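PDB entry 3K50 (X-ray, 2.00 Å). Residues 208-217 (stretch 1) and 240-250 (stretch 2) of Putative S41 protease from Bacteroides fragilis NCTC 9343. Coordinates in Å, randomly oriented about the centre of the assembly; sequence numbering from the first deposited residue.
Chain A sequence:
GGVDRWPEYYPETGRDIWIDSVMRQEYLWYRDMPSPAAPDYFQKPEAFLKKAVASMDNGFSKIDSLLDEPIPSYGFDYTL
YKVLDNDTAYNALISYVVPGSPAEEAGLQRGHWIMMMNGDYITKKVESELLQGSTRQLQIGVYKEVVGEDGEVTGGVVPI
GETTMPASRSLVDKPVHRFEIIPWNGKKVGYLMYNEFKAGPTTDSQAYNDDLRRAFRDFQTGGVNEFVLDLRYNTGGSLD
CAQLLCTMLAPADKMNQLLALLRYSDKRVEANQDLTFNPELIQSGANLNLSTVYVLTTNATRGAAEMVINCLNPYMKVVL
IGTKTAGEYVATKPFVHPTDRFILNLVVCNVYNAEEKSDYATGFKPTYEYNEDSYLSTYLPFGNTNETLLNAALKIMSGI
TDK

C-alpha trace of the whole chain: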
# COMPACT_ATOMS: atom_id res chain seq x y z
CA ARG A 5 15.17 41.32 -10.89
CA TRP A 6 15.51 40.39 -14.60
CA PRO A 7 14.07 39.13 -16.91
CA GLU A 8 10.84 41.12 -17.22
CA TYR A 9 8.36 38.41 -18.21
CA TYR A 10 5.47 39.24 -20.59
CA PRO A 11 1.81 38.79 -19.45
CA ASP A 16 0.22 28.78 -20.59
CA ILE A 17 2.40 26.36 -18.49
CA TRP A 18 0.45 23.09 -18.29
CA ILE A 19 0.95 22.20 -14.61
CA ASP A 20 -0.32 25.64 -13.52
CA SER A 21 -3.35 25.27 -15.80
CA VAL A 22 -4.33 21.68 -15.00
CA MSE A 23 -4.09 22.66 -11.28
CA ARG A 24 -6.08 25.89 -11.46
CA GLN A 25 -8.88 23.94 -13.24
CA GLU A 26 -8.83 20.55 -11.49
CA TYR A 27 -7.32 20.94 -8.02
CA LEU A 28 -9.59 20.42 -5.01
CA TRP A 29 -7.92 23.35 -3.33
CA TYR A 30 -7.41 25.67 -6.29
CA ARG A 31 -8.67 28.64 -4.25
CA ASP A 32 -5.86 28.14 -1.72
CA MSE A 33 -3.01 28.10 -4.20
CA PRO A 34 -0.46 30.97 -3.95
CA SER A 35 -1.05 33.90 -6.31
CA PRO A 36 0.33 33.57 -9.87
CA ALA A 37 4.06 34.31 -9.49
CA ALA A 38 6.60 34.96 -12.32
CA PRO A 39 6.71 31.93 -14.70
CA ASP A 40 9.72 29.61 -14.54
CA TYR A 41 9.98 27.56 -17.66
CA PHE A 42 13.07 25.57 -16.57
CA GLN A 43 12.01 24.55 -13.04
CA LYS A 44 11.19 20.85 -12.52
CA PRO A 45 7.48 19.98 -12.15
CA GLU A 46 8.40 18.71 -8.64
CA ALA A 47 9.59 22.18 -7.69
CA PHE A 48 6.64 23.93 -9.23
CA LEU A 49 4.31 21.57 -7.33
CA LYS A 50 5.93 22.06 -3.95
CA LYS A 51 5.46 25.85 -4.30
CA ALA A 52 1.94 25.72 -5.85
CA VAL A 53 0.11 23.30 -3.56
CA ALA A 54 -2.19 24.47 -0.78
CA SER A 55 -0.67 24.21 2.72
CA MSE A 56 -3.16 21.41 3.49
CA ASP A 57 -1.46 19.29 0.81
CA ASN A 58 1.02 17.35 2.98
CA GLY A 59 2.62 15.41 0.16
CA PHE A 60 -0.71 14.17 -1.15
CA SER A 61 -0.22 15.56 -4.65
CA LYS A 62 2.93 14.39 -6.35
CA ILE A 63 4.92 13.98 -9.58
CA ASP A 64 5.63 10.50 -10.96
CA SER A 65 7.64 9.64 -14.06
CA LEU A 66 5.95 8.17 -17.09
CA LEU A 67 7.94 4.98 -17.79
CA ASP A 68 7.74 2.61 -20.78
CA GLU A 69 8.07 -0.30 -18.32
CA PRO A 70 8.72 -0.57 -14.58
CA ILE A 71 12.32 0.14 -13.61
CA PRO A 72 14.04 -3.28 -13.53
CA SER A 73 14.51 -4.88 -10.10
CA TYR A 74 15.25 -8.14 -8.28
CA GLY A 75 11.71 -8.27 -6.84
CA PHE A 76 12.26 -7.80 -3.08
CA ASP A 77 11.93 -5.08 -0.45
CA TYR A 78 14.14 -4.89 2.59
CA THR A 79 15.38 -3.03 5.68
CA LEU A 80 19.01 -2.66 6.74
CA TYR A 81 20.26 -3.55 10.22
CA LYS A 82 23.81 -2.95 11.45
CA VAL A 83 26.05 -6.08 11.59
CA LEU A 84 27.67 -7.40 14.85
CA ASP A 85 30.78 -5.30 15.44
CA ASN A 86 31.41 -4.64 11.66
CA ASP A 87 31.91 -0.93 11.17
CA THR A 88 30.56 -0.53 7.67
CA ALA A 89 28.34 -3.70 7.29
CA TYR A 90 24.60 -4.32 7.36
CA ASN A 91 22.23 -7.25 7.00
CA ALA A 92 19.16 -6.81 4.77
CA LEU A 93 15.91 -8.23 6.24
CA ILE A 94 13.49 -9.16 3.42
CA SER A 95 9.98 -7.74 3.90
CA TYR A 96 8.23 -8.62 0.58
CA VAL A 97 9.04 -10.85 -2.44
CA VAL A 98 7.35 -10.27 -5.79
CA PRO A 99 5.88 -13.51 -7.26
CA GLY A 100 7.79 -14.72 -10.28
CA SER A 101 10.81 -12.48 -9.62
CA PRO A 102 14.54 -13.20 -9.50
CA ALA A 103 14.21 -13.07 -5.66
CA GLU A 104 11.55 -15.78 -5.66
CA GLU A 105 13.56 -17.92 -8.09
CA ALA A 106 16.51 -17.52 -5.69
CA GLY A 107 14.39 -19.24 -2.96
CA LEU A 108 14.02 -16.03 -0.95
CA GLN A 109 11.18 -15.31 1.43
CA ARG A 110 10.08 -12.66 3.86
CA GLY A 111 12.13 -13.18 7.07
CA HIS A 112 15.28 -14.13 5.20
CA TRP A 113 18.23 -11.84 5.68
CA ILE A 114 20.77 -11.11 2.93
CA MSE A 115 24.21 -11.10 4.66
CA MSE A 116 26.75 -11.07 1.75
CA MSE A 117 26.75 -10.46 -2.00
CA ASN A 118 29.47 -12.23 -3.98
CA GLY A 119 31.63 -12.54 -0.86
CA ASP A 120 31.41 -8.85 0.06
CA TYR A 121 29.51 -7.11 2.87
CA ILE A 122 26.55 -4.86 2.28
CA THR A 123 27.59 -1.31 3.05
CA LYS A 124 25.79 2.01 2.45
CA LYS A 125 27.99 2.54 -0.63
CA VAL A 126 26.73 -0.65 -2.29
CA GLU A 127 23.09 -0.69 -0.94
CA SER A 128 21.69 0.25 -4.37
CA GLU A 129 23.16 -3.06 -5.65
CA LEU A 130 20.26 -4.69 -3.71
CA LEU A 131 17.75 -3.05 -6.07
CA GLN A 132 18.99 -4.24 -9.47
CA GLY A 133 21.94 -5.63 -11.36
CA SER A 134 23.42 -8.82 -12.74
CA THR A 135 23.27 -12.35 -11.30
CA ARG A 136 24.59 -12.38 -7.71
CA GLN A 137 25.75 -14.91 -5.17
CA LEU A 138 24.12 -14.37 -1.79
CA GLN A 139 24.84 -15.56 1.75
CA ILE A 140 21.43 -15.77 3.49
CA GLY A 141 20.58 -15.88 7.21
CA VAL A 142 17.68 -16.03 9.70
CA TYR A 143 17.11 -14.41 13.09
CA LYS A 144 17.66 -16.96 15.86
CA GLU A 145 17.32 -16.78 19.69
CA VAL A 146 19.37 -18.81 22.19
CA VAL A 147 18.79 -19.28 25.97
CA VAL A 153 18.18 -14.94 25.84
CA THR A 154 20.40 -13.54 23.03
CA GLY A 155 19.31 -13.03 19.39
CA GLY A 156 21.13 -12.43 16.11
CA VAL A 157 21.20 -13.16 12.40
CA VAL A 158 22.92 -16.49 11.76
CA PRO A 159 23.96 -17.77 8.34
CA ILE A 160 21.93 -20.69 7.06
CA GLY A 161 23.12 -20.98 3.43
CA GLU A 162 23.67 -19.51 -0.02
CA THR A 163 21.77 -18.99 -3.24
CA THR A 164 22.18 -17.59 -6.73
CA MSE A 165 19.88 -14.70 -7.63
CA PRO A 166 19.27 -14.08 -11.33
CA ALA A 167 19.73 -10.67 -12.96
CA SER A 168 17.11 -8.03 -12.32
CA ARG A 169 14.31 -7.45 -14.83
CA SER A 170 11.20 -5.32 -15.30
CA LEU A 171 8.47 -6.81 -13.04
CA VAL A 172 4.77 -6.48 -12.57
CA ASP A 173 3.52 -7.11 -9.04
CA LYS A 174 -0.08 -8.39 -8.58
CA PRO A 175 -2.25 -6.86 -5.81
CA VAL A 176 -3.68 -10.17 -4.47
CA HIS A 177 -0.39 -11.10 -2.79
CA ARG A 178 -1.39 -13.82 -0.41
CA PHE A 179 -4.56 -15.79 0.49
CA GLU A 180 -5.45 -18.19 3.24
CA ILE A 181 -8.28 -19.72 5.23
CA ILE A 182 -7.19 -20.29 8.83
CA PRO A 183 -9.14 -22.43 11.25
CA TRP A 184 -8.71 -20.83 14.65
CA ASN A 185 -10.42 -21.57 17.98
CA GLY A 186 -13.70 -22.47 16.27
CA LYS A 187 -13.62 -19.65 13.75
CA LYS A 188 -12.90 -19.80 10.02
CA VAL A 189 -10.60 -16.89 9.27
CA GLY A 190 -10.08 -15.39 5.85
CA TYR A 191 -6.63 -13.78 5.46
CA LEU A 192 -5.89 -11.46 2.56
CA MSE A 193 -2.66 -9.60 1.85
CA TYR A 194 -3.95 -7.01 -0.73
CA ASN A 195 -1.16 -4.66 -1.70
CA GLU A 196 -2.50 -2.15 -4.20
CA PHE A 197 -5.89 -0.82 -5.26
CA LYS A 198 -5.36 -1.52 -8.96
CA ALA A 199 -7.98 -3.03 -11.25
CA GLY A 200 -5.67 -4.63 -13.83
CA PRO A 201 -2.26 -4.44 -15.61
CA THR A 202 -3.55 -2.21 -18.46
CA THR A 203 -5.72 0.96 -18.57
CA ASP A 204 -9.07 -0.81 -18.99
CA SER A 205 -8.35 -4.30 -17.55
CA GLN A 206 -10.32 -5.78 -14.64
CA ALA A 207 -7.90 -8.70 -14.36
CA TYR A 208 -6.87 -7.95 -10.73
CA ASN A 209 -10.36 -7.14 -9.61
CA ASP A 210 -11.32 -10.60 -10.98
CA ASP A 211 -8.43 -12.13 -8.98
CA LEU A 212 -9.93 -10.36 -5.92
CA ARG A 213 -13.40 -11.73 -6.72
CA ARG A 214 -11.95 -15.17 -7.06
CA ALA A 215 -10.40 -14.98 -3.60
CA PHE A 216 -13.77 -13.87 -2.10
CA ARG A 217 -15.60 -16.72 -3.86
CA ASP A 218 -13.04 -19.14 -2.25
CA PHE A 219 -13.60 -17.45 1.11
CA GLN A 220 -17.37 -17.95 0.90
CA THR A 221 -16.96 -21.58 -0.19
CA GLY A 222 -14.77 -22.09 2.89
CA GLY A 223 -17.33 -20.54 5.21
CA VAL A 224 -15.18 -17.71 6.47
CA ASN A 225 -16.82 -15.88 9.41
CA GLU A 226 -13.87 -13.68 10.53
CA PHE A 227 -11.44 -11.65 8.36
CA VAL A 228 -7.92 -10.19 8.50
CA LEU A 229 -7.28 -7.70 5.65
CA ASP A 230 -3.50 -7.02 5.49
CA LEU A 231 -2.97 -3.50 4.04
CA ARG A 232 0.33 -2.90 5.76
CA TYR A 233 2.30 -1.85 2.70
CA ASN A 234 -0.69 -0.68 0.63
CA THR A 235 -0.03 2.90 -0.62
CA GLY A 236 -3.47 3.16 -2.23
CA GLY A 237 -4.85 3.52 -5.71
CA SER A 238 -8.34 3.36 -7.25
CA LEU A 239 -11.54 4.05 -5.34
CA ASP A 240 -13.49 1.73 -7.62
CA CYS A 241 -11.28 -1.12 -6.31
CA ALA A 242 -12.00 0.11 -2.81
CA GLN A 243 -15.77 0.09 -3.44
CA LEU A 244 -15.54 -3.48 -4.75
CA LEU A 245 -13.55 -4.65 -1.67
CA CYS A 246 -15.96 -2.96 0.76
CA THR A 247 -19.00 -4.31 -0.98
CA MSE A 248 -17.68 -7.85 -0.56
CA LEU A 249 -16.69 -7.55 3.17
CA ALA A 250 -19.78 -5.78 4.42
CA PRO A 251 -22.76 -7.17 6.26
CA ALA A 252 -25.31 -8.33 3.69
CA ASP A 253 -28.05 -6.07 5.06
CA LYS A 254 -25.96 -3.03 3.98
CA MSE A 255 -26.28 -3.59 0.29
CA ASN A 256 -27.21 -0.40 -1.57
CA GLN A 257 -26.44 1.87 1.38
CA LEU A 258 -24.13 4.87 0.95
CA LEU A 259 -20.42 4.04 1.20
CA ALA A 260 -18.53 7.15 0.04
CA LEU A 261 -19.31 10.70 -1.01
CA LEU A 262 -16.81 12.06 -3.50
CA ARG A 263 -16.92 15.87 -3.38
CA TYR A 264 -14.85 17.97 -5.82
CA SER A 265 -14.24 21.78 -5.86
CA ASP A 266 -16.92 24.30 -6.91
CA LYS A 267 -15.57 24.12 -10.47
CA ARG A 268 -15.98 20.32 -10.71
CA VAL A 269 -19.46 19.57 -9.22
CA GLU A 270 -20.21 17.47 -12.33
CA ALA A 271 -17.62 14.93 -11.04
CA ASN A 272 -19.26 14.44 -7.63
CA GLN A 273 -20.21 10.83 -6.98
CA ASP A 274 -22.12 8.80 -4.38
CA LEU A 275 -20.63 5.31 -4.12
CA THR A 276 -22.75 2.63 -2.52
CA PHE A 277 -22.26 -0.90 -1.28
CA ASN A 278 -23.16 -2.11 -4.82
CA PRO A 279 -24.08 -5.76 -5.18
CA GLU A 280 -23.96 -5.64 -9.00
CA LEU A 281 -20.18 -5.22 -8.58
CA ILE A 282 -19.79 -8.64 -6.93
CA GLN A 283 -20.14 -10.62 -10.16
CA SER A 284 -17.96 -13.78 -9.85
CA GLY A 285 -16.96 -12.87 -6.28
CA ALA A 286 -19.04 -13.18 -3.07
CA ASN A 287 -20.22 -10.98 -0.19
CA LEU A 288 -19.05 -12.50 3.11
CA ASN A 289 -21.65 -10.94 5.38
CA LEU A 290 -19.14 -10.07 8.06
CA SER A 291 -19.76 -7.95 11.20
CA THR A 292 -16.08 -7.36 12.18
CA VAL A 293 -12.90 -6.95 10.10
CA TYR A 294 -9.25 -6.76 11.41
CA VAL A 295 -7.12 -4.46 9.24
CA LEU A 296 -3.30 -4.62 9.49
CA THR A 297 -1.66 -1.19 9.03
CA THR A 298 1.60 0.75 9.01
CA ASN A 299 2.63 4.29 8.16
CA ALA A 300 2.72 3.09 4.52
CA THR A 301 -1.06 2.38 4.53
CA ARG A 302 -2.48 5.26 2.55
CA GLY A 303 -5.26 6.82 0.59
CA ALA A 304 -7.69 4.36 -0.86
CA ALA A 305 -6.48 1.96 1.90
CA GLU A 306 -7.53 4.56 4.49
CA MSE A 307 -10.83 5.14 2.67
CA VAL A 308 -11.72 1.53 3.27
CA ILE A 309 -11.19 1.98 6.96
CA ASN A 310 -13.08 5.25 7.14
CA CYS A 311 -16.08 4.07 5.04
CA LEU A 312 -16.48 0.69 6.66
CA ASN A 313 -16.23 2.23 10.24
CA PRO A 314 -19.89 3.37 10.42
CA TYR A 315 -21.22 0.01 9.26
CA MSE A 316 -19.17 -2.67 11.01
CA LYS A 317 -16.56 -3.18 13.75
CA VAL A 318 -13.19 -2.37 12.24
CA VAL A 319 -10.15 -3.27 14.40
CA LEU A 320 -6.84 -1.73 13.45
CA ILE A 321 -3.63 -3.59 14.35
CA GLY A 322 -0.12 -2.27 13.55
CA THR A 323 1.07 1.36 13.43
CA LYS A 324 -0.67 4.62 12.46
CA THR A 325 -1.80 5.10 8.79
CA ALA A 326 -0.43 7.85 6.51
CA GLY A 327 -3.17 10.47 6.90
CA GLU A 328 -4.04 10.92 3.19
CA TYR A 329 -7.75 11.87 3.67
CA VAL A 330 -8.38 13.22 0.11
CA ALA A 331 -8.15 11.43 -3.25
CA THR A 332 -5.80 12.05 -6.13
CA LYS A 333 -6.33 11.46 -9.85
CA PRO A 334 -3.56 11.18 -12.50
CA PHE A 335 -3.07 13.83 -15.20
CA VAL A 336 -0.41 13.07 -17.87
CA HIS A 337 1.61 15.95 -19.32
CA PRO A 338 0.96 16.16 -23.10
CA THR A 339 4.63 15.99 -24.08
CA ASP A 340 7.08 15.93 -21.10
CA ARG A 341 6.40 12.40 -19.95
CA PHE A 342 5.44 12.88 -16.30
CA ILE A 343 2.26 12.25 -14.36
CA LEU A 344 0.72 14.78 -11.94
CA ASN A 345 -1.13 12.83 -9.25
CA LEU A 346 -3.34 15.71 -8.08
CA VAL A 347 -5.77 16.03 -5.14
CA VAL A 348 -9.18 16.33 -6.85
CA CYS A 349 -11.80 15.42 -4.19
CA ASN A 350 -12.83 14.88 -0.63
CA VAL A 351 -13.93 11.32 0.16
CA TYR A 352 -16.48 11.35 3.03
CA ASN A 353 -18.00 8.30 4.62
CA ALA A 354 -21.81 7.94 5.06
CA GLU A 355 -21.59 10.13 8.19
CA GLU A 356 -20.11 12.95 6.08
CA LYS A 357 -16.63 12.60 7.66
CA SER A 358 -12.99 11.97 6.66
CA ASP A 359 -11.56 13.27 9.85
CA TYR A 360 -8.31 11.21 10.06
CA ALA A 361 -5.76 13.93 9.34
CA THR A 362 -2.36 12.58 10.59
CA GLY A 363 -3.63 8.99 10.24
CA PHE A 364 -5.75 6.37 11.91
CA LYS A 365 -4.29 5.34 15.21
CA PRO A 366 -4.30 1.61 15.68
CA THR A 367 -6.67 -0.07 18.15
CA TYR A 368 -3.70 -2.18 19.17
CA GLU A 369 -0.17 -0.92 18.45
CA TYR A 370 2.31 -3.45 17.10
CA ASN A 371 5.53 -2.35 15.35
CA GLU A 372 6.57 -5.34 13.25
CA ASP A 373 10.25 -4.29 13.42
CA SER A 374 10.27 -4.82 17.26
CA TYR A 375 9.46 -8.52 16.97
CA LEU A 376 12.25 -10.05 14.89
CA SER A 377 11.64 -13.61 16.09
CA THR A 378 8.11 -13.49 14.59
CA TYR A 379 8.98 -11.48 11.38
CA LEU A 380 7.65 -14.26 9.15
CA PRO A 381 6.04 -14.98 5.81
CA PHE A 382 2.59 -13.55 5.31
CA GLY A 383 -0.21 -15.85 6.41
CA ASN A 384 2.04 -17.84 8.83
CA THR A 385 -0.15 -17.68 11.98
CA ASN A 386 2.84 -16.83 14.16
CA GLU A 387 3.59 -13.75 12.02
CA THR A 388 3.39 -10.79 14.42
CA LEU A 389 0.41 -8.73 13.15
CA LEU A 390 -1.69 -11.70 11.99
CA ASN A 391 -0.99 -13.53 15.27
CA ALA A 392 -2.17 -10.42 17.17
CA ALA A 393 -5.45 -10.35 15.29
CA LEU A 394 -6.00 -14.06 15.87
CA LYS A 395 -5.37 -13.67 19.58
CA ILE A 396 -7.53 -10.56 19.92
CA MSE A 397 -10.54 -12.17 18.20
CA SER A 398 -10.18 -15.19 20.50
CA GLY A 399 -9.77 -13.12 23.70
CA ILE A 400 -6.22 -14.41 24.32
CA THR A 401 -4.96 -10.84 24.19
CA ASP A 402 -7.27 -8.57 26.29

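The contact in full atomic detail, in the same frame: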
# COMPACT_ATOMS: atom_id res chain seq x y z
N TYR A 208 -7.19 -7.79 -12.17
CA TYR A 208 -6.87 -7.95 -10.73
C TYR A 208 -8.11 -7.91 -9.89
O TYR A 208 -8.17 -8.56 -8.87
CB TYR A 208 -5.92 -6.90 -10.22
CG TYR A 208 -4.61 -6.81 -10.99
CD1 TYR A 208 -4.00 -7.94 -11.54
CD2 TYR A 208 -3.91 -5.58 -11.08
CE1 TYR A 208 -2.78 -7.84 -12.20
CE2 TYR A 208 -2.67 -5.48 -11.73
CZ TYR A 208 -2.11 -6.61 -12.28
OH TYR A 208 -0.89 -6.52 -12.93
N ASN A 209 -9.09 -7.11 -10.30
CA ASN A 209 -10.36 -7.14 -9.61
C ASN A 209 -11.00 -8.54 -9.72
O ASN A 209 -11.62 -8.99 -8.76
CB ASN A 209 -11.31 -6.12 -10.15
CG ASN A 209 -11.03 -4.77 -9.68
OD1 ASN A 209 -10.27 -4.57 -8.73
ND2 ASN A 209 -11.68 -3.79 -10.33
N ASP A 210 -10.82 -9.22 -10.85
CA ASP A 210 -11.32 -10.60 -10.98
C ASP A 210 -10.52 -11.58 -10.10
O ASP A 210 -11.08 -12.55 -9.61
CB ASP A 210 -11.47 -11.04 -12.46
CG ASP A 210 -12.68 -10.35 -13.14
OD1 ASP A 210 -13.60 -9.96 -12.41
OD2 ASP A 210 -12.72 -10.18 -14.38
N ASP A 211 -9.23 -11.36 -9.93
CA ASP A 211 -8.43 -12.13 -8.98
C ASP A 211 -9.02 -11.92 -7.58
O ASP A 211 -9.11 -12.85 -6.78
CB ASP A 211 -6.97 -11.65 -8.91
CG ASP A 211 -6.19 -11.98 -10.12
OD1 ASP A 211 -6.56 -12.95 -10.82
OD2 ASP A 211 -5.17 -11.28 -10.38
N LEU A 212 -9.33 -10.67 -7.25
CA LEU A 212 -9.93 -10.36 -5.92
C LEU A 212 -11.29 -11.08 -5.73
O LEU A 212 -11.55 -11.68 -4.69
CB LEU A 212 -10.08 -8.84 -5.70
CG LEU A 212 -10.56 -8.28 -4.37
CD1 LEU A 212 -9.54 -8.56 -3.27
CD2 LEU A 212 -10.80 -6.76 -4.44
N ARG A 213 -12.13 -11.04 -6.76
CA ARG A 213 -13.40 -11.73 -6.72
C ARG A 213 -13.20 -13.19 -6.49
O ARG A 213 -13.99 -13.83 -5.78
CB ARG A 213 -14.18 -11.56 -8.03
CG ARG A 213 -14.75 -10.16 -8.21
CD ARG A 213 -15.49 -10.00 -9.50
NE ARG A 213 -16.06 -8.62 -9.60
CZ ARG A 213 -15.56 -7.60 -10.32
NH1 ARG A 213 -14.48 -7.71 -11.07
NH2 ARG A 213 -16.15 -6.40 -10.28
N ARG A 214 -12.18 -13.74 -7.13
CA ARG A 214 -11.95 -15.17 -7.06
C ARG A 214 -11.60 -15.59 -5.65
O ARG A 214 -12.03 -16.64 -5.22
CB ARG A 214 -10.85 -15.57 -8.04
CG ARG A 214 -10.64 -17.09 -8.15
CD ARG A 214 -10.07 -17.55 -9.49
NE ARG A 214 -8.95 -16.73 -9.96
CZ ARG A 214 -9.01 -15.73 -10.85
NH1 ARG A 214 -10.14 -15.33 -11.46
NH2 ARG A 214 -7.89 -15.10 -11.13
N ALA A 215 -10.78 -14.79 -4.97
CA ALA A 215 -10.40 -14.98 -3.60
C ALA A 215 -11.67 -14.96 -2.70
O ALA A 215 -11.86 -15.83 -1.84
CB ALA A 215 -9.41 -13.83 -3.17
N PHE A 216 -12.55 -13.97 -2.93
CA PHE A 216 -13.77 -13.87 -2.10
C PHE A 216 -14.74 -15.08 -2.35
O PHE A 216 -15.34 -15.61 -1.42
CB PHE A 216 -14.42 -12.50 -2.26
CG PHE A 216 -13.87 -11.47 -1.33
CD1 PHE A 216 -12.61 -10.93 -1.52
CD2 PHE A 216 -14.57 -11.09 -0.22
CE1 PHE A 216 -12.08 -10.04 -0.61
CE2 PHE A 216 -14.10 -10.15 0.65
CZ PHE A 216 -12.84 -9.63 0.47
N ARG A 217 -14.85 -15.54 -3.59
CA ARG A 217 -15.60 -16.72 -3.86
C ARG A 217 -15.04 -17.92 -3.04
O ARG A 217 -15.80 -18.67 -2.46
CB ARG A 217 -15.53 -17.04 -5.35
CG ARG A 217 -16.42 -18.25 -5.79
CD ARG A 217 -15.96 -18.80 -7.15
NE ARG A 217 -14.54 -19.17 -7.09
CZ ARG A 217 -13.83 -19.71 -8.07
NH1 ARG A 217 -14.39 -20.01 -9.24
NH2 ARG A 217 -12.54 -19.99 -7.85
N ASP A 240 -12.56 2.73 -7.13
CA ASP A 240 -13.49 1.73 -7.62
C ASP A 240 -13.09 0.35 -7.08
O ASP A 240 -13.94 -0.48 -6.78
CB ASP A 240 -13.62 1.84 -9.15
CG ASP A 240 -14.31 3.24 -9.61
OD1 ASP A 240 -15.40 3.65 -9.08
OD2 ASP A 240 -13.75 3.95 -10.49
N CYS A 241 -11.79 0.10 -6.95
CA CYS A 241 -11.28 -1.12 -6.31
C CYS A 241 -11.71 -1.13 -4.87
O CYS A 241 -12.14 -2.15 -4.36
CB CYS A 241 -9.75 -1.22 -6.40
SG CYS A 241 -9.19 -1.43 -8.10
N ALA A 242 -11.60 0.02 -4.20
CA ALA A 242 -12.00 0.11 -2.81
C ALA A 242 -13.50 -0.18 -2.60
O ALA A 242 -13.86 -0.84 -1.67
CB ALA A 242 -11.62 1.49 -2.23
N GLN A 243 -14.35 0.33 -3.49
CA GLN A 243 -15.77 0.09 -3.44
C GLN A 243 -16.03 -1.38 -3.60
O GLN A 243 -16.87 -1.91 -2.93
CB GLN A 243 -16.49 0.88 -4.55
CG GLN A 243 -18.01 0.74 -4.50
CD GLN A 243 -18.71 1.39 -5.67
OE1 GLN A 243 -18.08 1.65 -6.69
NE2 GLN A 243 -20.02 1.61 -5.55
N LEU A 244 -15.37 -2.03 -4.55
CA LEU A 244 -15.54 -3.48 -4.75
C LEU A 244 -15.22 -4.29 -3.47
O LEU A 244 -16.05 -5.06 -2.97
CB LEU A 244 -14.66 -3.97 -5.92
CG LEU A 244 -14.60 -5.50 -6.17
CD1 LEU A 244 -15.98 -6.09 -6.43
CD2 LEU A 244 -13.65 -5.90 -7.26
N LEU A 245 -14.04 -4.02 -2.90
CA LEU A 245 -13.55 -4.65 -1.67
C LEU A 245 -14.57 -4.46 -0.50
O LEU A 245 -14.98 -5.40 0.19
CB LEU A 245 -12.18 -4.07 -1.31
CG LEU A 245 -11.50 -4.67 -0.08
CD1 LEU A 245 -11.33 -6.26 -0.18
CD2 LEU A 245 -10.16 -3.96 0.22
N CYS A 246 -14.98 -3.22 -0.28
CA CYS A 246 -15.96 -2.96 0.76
C CYS A 246 -17.25 -3.67 0.58
O CYS A 246 -17.83 -4.16 1.54
CB CYS A 246 -16.27 -1.48 0.82
SG CYS A 246 -14.88 -0.47 1.46
N THR A 247 -17.72 -3.71 -0.68
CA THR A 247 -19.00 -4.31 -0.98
C THR A 247 -18.95 -5.79 -0.60
O THR A 247 -19.91 -6.35 -0.09
CB THR A 247 -19.37 -4.02 -2.48
OG1 THR A 247 -19.69 -2.61 -2.65
CG2 THR A 247 -20.56 -4.91 -3.00
N MSE A 248 -17.80 -6.42 -0.79
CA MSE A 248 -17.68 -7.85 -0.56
C MSE A 248 -17.41 -8.22 0.92
O MSE A 248 -17.67 -9.36 1.32
CB MSE A 248 -16.65 -8.46 -1.52
CG MSE A 248 -17.09 -8.50 -2.99
SE MSE A 248 -16.10 -9.57 -4.24
CE MSE A 248 -14.45 -8.72 -4.03
N LEU A 249 -16.94 -7.28 1.74
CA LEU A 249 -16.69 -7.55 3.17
C LEU A 249 -17.90 -7.26 4.02
O LEU A 249 -18.11 -7.92 5.02
CB LEU A 249 -15.53 -6.69 3.70
CG LEU A 249 -14.13 -6.93 3.18
CD1 LEU A 249 -13.13 -5.78 3.42
CD2 LEU A 249 -13.63 -8.27 3.89
N ALA A 250 -18.76 -6.35 3.57
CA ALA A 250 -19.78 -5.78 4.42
C ALA A 250 -20.88 -6.73 4.86
O ALA A 250 -21.13 -7.77 4.21
CB ALA A 250 -20.41 -4.61 3.71

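How do the two helices meet at the start of stretch 2? They run nearly parallel, 9° apart, with axes 11.0 Å apart at closest approach, and no clear hydrogen bond crosses between them. Asp-240 stays exposed and out of contact, while Cys-241 lies beside Asn-209, their CA atoms 6.9 Å apart. Cys-241 SG sits 3.4 Å from Asn-209 OD1. Ala-242 and Gln-243 take no part, Ala-242 pointing its CB away.

What does Leu-244 pack against? It points toward stretch 1 and reaches three residues within about one turn, buried among their aliphatic parts, where a branched apolar side chain suits. Its CD2 lies 3.7 Å from Asn-209 CB and 4.1 Å from Leu-212 CD2, and also covers one face of the Arg-213 guanidinium. The CA-to-CB bond of Arg-213 points sideways, but its extended chain brings NH2 to 3.9 Å from Leu-244 CD1. The charge is not left unpaired: Arg-213 NH1 forms a salt bridge with Asp-210 OD1 at 2.8 Å.

How does Leu-245 join in from the side? Its CA-to-CB bond points sideways, but the end of the side chain comes nearer, placing CD1 4.2 Å from Leu-212 CD1 and 3.7 Å from Phe-216 CZ. The next two residues, Cys-246 and Thr-247, make no contact; Thr-247 OG1 instead donates a hydrogen bond to Gln-243 O, 2.9 Å away, within its own helix.

What closes the far end? Met-248, a selenomethionine, points toward stretch 1, and its m, t, m side chain brings CE between Leu-212 and Phe-216. Its CE lies 3.9 Å from Leu-212 CG and sits over a face of Phe-216, 4.2 Å from the ring centroid, a CH-pi contact; its CB is 3.6 Å from Phe-216 CD2. Leu-249 CD2 meets the ring's edge, 3.8 Å from Phe-216 CZ. The contact, 483 Å² in all, is thus mainly apolar packing.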